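Local coordinates for protein acyl-CoA dehydrogenase (Geobacillus kaustophilus, PDB 2PG0) that binds FAD and belongs to the acyl-CoA dehydrogenase family, probably introducing an alpha-beta double bond into thioester-bound acyl chains, at residues 23-26 with 27-31; 40-43 with 44-48. All coordinates share one frame; numbering follows the deposited sequence.

Contact 1 of 2, residues 23-26 with 27-31; sequences KFLE and KEAYP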
ATOM      1  N   LYS A  23     -14.133 -25.350  26.467  1.00 17.28           N
ATOM      2  CA  LYS A  23     -15.134 -26.410  26.630  1.00 17.52           C
ATOM      3  C   LYS A  23     -16.513 -25.825  26.948  1.00 16.63           C
ATOM      4  O   LYS A  23     -17.524 -26.267  26.398  1.00 16.80           O
ATOM      5  CB  LYS A  23     -14.713 -27.405  27.708  1.00 18.00           C
ATOM      6  CG  LYS A  23     -15.591 -28.652  27.752  1.00 20.65           C
ATOM      7  CD  LYS A  23     -15.009 -29.715  28.672  1.00 24.97           C
ATOM      8  CE  LYS A  23     -15.799 -31.013  28.543  1.00 27.82           C
ATOM      9  NZ  LYS A  23     -14.985 -32.191  28.979  1.00 30.31           N
ATOM     10  N   PHE A  24     -16.539 -24.828  27.827  1.00 16.00           N
ATOM     11  CA  PHE A  24     -17.761 -24.092  28.140  1.00 15.57           C
ATOM     12  C   PHE A  24     -18.364 -23.463  26.871  1.00 15.41           C
ATOM     13  O   PHE A  24     -19.558 -23.621  26.591  1.00 14.79           O
ATOM     14  CB  PHE A  24     -17.470 -23.031  29.204  1.00 15.50           C
ATOM     15  CG  PHE A  24     -18.627 -22.124  29.505  1.00 15.85           C
ATOM     16  CD1 PHE A  24     -19.622 -22.511  30.404  1.00 15.60           C
ATOM     17  CD2 PHE A  24     -18.718 -20.869  28.902  1.00 16.15           C
ATOM     18  CE1 PHE A  24     -20.694 -21.666  30.688  1.00 16.47           C
ATOM     19  CE2 PHE A  24     -19.787 -20.018  29.182  1.00 16.57           C
ATOM     20  CZ  PHE A  24     -20.781 -20.415  30.079  1.00 16.07           C
ATOM     21  N   LEU A  25     -17.528 -22.769  26.104  1.00 14.93           N
ATOM     22  CA  LEU A  25     -17.986 -22.074  24.896  1.00 15.17           C
ATOM     23  C   LEU A  25     -18.441 -23.016  23.788  1.00 15.39           C
ATOM     24  O   LEU A  25     -19.356 -22.693  23.027  1.00 14.76           O
ATOM     25  CB  LEU A  25     -16.890 -21.138  24.363  1.00 14.84           C
ATOM     26  CG  LEU A  25     -16.479 -19.981  25.277  1.00 15.03           C
ATOM     27  CD1 LEU A  25     -15.339 -19.197  24.622  1.00 14.97           C
ATOM     28  CD2 LEU A  25     -17.666 -19.069  25.597  1.00 14.59           C
ATOM     29  N   GLU A  26     -17.793 -24.174  23.684  1.00 16.17           N
ATOM     30  CA  GLU A  26     -18.173 -25.163  22.679  1.00 17.64           C
ATOM     31  C   GLU A  26     -19.623 -25.620  22.846  1.00 17.07           C
ATOM     32  O   GLU A  26     -20.285 -25.957  21.865  1.00 16.50           O
ATOM     33  CB  GLU A  26     -17.205 -26.350  22.667  1.00 17.46           C
ATOM     34  CG  GLU A  26     -15.963 -26.086  21.797  1.00 20.14           C
ATOM     35  CD  GLU A  26     -14.826 -27.081  22.026  1.00 21.65           C
ATOM     36  OE1 GLU A  26     -14.949 -27.953  22.918  1.00 27.39           O
ATOM     37  OE2 GLU A  26     -13.795 -26.986  21.309  1.00 26.90           O
ATOM     38  N   LYS A  27     -20.106 -25.616  24.089  1.00 16.29           N
ATOM     39  CA  LYS A  27     -21.503 -25.942  24.378  1.00 16.88           C
ATOM     40  C   LYS A  27     -22.426 -24.714  24.350  1.00 16.53           C
ATOM     41  O   LYS A  27     -23.507 -24.762  23.758  1.00 16.27           O
ATOM     42  CB  LYS A  27     -21.618 -26.639  25.732  1.00 16.28           C
ATOM     43  CG  LYS A  27     -23.057 -26.979  26.127  1.00 17.18           C
ATOM     44  CD  LYS A  27     -23.136 -27.791  27.408  1.00 17.35           C
ATOM     45  CE  LYS A  27     -22.752 -26.974  28.637  1.00 17.81           C
ATOM     46  NZ  LYS A  27     -22.773 -27.825  29.870  1.00 17.46           N
ATOM     47  N   GLU A  28     -21.988 -23.629  24.992  1.00 16.30           N
ATOM     48  CA  GLU A  28     -22.856 -22.483  25.289  1.00 16.37           C
ATOM     49  C   GLU A  28     -22.840 -21.331  24.285  1.00 16.38           C
ATOM     50  O   GLU A  28     -23.776 -20.519  24.266  1.00 16.30           O
ATOM     51  CB  GLU A  28     -22.545 -21.919  26.680  1.00 16.86           C
ATOM     52  CG  GLU A  28     -22.760 -22.889  27.835  1.00 16.61           C
ATOM     53  CD  GLU A  28     -24.231 -23.163  28.138  1.00 19.78           C
ATOM     54  OE1 GLU A  28     -25.114 -22.630  27.438  1.00 21.01           O
ATOM     55  OE2 GLU A  28     -24.502 -23.910  29.098  1.00 19.33           O
ATOM     56  N   ALA A  29     -21.802 -21.260  23.460  1.00 15.81           N
ATOM     57  CA  ALA A  29     -21.608 -20.085  22.600  1.00 15.97           C
ATOM     58  C   ALA A  29     -21.536 -20.413  21.114  1.00 16.12           C
ATOM     59  O   ALA A  29     -22.318 -19.881  20.316  1.00 16.29           O
ATOM     60  CB  ALA A  29     -20.370 -19.299  23.049  1.00 15.85           C
ATOM     61  N   TYR A  30     -20.596 -21.281  20.739  1.00 15.83           N
ATOM     62  CA  TYR A  30     -20.379 -21.611  19.331  1.00 16.02           C
ATOM     63  C   TYR A  30     -21.664 -22.034  18.589  1.00 16.59           C
ATOM     64  O   TYR A  30     -21.953 -21.509  17.506  1.00 16.09           O
ATOM     65  CB  TYR A  30     -19.287 -22.682  19.183  1.00 15.66           C
ATOM     66  CG  TYR A  30     -17.868 -22.165  19.257  1.00 15.48           C
ATOM     67  CD1 TYR A  30     -17.115 -22.302  20.427  1.00 13.91           C
ATOM     68  CD2 TYR A  30     -17.271 -21.558  18.155  1.00 14.34           C
ATOM     69  CE1 TYR A  30     -15.804 -21.850  20.492  1.00 15.69           C
ATOM     70  CE2 TYR A  30     -15.965 -21.093  18.213  1.00 15.35           C
ATOM     71  CZ  TYR A  30     -15.239 -21.241  19.386  1.00 15.29           C
ATOM     72  OH  TYR A  30     -13.945 -20.797  19.456  1.00 16.03           O
ATOM     73  N   PRO A  31     -22.442 -22.974  19.168  1.00 17.33           N
ATOM     74  CA  PRO A  31     -23.616 -23.420  18.411  1.00 18.20           C
ATOM     75  C   PRO A  31     -24.791 -22.443  18.424  1.00 18.39           C
ATOM     76  O   PRO A  31     -25.691 -22.577  17.582  1.00 19.78           O
ATOM     77  CB  PRO A  31     -24.031 -24.719  19.118  1.00 17.96           C
ATOM     78  CG  PRO A  31     -22.993 -24.988  20.185  1.00 18.66           C
ATOM     79  CD  PRO A  31     -22.325 -23.682  20.457  1.00 17.88           C
TER

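Contact 2 of 2, residues 40-43 with 44-48; sequences GIIP and RSFWA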
ATOM      1  N   GLY A  40     -30.503 -10.286  17.636  1.00 18.90           N
ATOM      2  CA  GLY A  40     -29.907  -8.965  17.839  1.00 17.84           C
ATOM      3  C   GLY A  40     -29.364  -8.730  19.236  1.00 17.32           C
ATOM      4  O   GLY A  40     -28.949  -7.608  19.579  1.00 17.63           O
ATOM      5  N   ILE A  41     -29.350  -9.789  20.044  1.00 16.35           N
ATOM      6  CA  ILE A  41     -28.935  -9.702  21.437  1.00 16.05           C
ATOM      7  C   ILE A  41     -28.546 -11.093  21.956  1.00 16.07           C
ATOM      8  O   ILE A  41     -29.083 -12.108  21.500  1.00 16.09           O
ATOM      9  CB  ILE A  41     -30.049  -9.040  22.321  1.00 16.08           C
ATOM     10  CG1 ILE A  41     -29.508  -8.596  23.691  1.00 15.67           C
ATOM     11  CG2 ILE A  41     -31.294  -9.940  22.412  1.00 16.05           C
ATOM     12  CD1 ILE A  41     -30.437  -7.607  24.435  1.00 16.58           C
ATOM     13  N   ILE A  42     -27.584 -11.119  22.874  1.00 15.94           N
ATOM     14  CA  ILE A  42     -27.166 -12.339  23.566  1.00 16.23           C
ATOM     15  C   ILE A  42     -27.984 -12.440  24.865  1.00 16.63           C
ATOM     16  O   ILE A  42     -28.021 -11.491  25.646  1.00 16.94           O
ATOM     17  CB  ILE A  42     -25.636 -12.325  23.873  1.00 15.75           C
ATOM     18  CG1 ILE A  42     -24.826 -12.243  22.569  1.00 16.17           C
ATOM     19  CG2 ILE A  42     -25.225 -13.560  24.713  1.00 16.59           C
ATOM     20  CD1 ILE A  42     -23.329 -11.990  22.770  1.00 15.63           C
ATOM     21  N   PRO A  43     -28.634 -13.593  25.107  1.00 17.46           N
ATOM     22  CA  PRO A  43     -29.545 -13.669  26.255  1.00 17.70           C
ATOM     23  C   PRO A  43     -28.835 -13.467  27.596  1.00 18.08           C
ATOM     24  O   PRO A  43     -27.676 -13.879  27.763  1.00 17.83           O
ATOM     25  CB  PRO A  43     -30.137 -15.083  26.151  1.00 17.74           C
ATOM     26  CG  PRO A  43     -29.168 -15.859  25.322  1.00 17.76           C
ATOM     27  CD  PRO A  43     -28.547 -14.871  24.377  1.00 17.23           C
ATOM     28  N   ARG A  44     -29.536 -12.819  28.527  1.00 18.82           N
ATOM     29  CA  ARG A  44     -29.097 -12.655  29.916  1.00 19.48           C
ATOM     30  C   ARG A  44     -28.651 -13.965  30.552  1.00 18.90           C
ATOM     31  O   ARG A  44     -27.741 -13.978  31.378  1.00 18.84           O
ATOM     32  CB  ARG A  44     -30.235 -12.094  30.776  1.00 20.27           C
ATOM     33  CG  ARG A  44     -30.425 -10.593  30.748  1.00 23.37           C
ATOM     34  CD  ARG A  44     -29.147  -9.852  31.123  1.00 28.16           C
ATOM     35  NE  ARG A  44     -28.973  -9.612  32.560  1.00 30.46           N
ATOM     36  CZ  ARG A  44     -29.130  -8.424  33.145  1.00 30.71           C
ATOM     37  NH1 ARG A  44     -29.487  -7.358  32.433  1.00 30.89           N
ATOM     38  NH2 ARG A  44     -28.922  -8.296  34.446  1.00 31.37           N
ATOM     39  N   SER A  45     -29.322 -15.054  30.185  1.00 18.61           N
ATOM     40  CA  SER A  45     -29.002 -16.379  30.725  1.00 17.97           C
ATOM     41  C   SER A  45     -27.550 -16.783  30.435  1.00 17.40           C
ATOM     42  O   SER A  45     -26.928 -17.473  31.249  1.00 16.73           O
ATOM     43  CB  SER A  45     -29.990 -17.434  30.210  1.00 18.07           C
ATOM     44  OG  SER A  45     -29.909 -17.570  28.803  1.00 18.81           O
ATOM     45  N   PHE A  46     -27.010 -16.331  29.297  1.00 16.54           N
ATOM     46  CA  PHE A  46     -25.603 -16.586  28.977  1.00 15.85           C
ATOM     47  C   PHE A  46     -24.649 -15.898  29.957  1.00 15.61           C
ATOM     48  O   PHE A  46     -23.689 -16.509  30.414  1.00 15.18           O
ATOM     49  CB  PHE A  46     -25.246 -16.199  27.532  1.00 15.98           C
ATOM     50  CG  PHE A  46     -23.801 -16.467  27.189  1.00 16.31           C
ATOM     51  CD1 PHE A  46     -23.369 -17.765  26.904  1.00 16.14           C
ATOM     52  CD2 PHE A  46     -22.863 -15.437  27.203  1.00 16.70           C
ATOM     53  CE1 PHE A  46     -22.025 -18.030  26.607  1.00 16.89           C
ATOM     54  CE2 PHE A  46     -21.520 -15.687  26.901  1.00 17.34           C
ATOM     55  CZ  PHE A  46     -21.097 -16.987  26.605  1.00 16.97           C
ATOM     56  N   TRP A  47     -24.906 -14.625  30.255  1.00 15.57           N
ATOM     57  CA  TRP A  47     -24.144 -13.893  31.268  1.00 15.86           C
ATOM     58  C   TRP A  47     -24.218 -14.563  32.647  1.00 16.00           C
ATOM     59  O   TRP A  47     -23.219 -14.628  33.372  1.00 15.90           O
ATOM     60  CB  TRP A  47     -24.674 -12.466  31.381  1.00 15.88           C
ATOM     61  CG  TRP A  47     -24.289 -11.575  30.229  1.00 15.81           C
ATOM     62  CD1 TRP A  47     -24.850 -11.544  28.985  1.00 16.20           C
ATOM     63  CD2 TRP A  47     -23.267 -10.571  30.235  1.00 15.97           C
ATOM     64  NE1 TRP A  47     -24.232 -10.578  28.208  1.00 16.73           N
ATOM     65  CE2 TRP A  47     -23.262  -9.966  28.955  1.00 16.50           C
ATOM     66  CE3 TRP A  47     -22.356 -10.121  31.200  1.00 16.10           C
ATOM     67  CZ2 TRP A  47     -22.379  -8.935  28.618  1.00 16.16           C
ATOM     68  CZ3 TRP A  47     -21.475  -9.101  30.865  1.00 15.98           C
ATOM     69  CH2 TRP A  47     -21.499  -8.516  29.580  1.00 15.85           C
ATOM     70  N   ALA A  48     -25.412 -15.046  32.997  1.00 16.10           N
ATOM     71  CA  ALA A  48     -25.627 -15.741  34.264  1.00 16.14           C
ATOM     72  C   ALA A  48     -24.766 -17.004  34.333  1.00 15.91           C
ATOM     73  O   ALA A  48     -24.186 -17.308  35.378  1.00 16.30           O
ATOM     74  CB  ALA A  48     -27.100 -16.085  34.434  1.00 16.10           C
TER

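Contact 1 of 2, residues 23-26 with 27-31
The ring of Phe24 lies against the side chain of Glu28, one helical turn further on. Glu28 CG sits over one ring face in a CH-pi contact, 4.0 Å from the ring centroid and displaced toward the rim near CE1. A bend at chi2 (-72°) carries the carboxylate away from the ring, and OE1 forms a salt bridge with NZ of Lys49. Phe24 also meets Phe55 edge-to-face, so an alanine in its place would probably leave Glu28 CG without the ring beneath it and open a gap beside Phe55.

The backbone bonds belong to the last turn of helix 12-28. Phe24 O accepts from Glu28 N at 2.9 Å, and Leu25 O takes two donors from opposite faces of its carbonyl plane: Ala29 N at 2.9 Å and Tyr30 N at 3.0 Å. The Tyr30 bond spans five residues where the chain leaves the helix at Ala29.

Apolar contacts line the same turn. Leu25 CD2 meets Ala29 CB at 3.7 Å, and Leu25 CB stands 4.1 Å from Tyr30 CE1. Beyond them, Leu25 and Tyr30 both pack on Val84 of helix 71-84.

Contact 2 of 2, residues 40-43 with 44-48
The start of helix 44-52 is the setting here: Pro43 and Ile42, at the end of the loop leading in, meet Phe46, Ser45 and Trp47 in the first helical turn. Pro43 O accepts from Phe46 N at 3.0 Å. The bond is bent, with an N-H...O angle of 140°, and the donor stands well above the carbonyl plane instead of on a lone pair. The same oxygen lies in the plane of the Trp47 indole, at its edge, 3.9 Å from CD1.

Apolar contact comes from Ile42. Its CG2 branch reaches Phe46 CB at 3.9 Å and is equally near CD2 of the ring, which it approaches obliquely; the two side chains run side by side and point the same way. With CG anti to the backbone N (chi1 -180°), the Phe46 ring extends on past the isoleucine to Phe24 and Leu25 of helix 12-28, and it meets Trp36 edge-to-face. On the outer side of the turn, Ser45 OG touches the proline ring, 3.6 Å from Pro43 CB.

The loop itself opens with a Schellman motif that ends helix 33-39. Gly40 is its C-prime residue, with a positive phi of 89°; Ile41 N bonds to Trp36 O and Gly40 N to Glu37 O. This short connection, joining two helices of the N-terminal domain, is tied to His166, whose NE2 hydrogen-bonds to Ile42 O. Arg44, its chain folded at chi2 and chi3, forms a salt bridge through NH2 with Asp168. Trp47 stacks edge-to-face with His94, and its side chain is about 11 Å from the bound FAD.

In the fold
Contact 1 comes first along the chain, at the end of helix 12-28; helix 33-39 then leads to contact 2, where helix 44-52 begins. Both belong to the N-terminal domain of the acyl-CoA dehydrogenase fold, with centres 13 Å apart. They meet at the Phe46 ring: its CE1 lies 3.9 Å from Phe24 CE2, and its CZ lies 4.1 Å from Leu25 CD2. One aromatic residue thus packs the exit of the first helix against the entry of the third, and Lys49, further along helix 44-52, reaches back to Glu28, so a charged pair joins the same two helices. Contact 1 lies away from the FAD-binding residues, whereas contact 2 brings the Trp47 side chain to about 8 Å from that of Thr162, one of them.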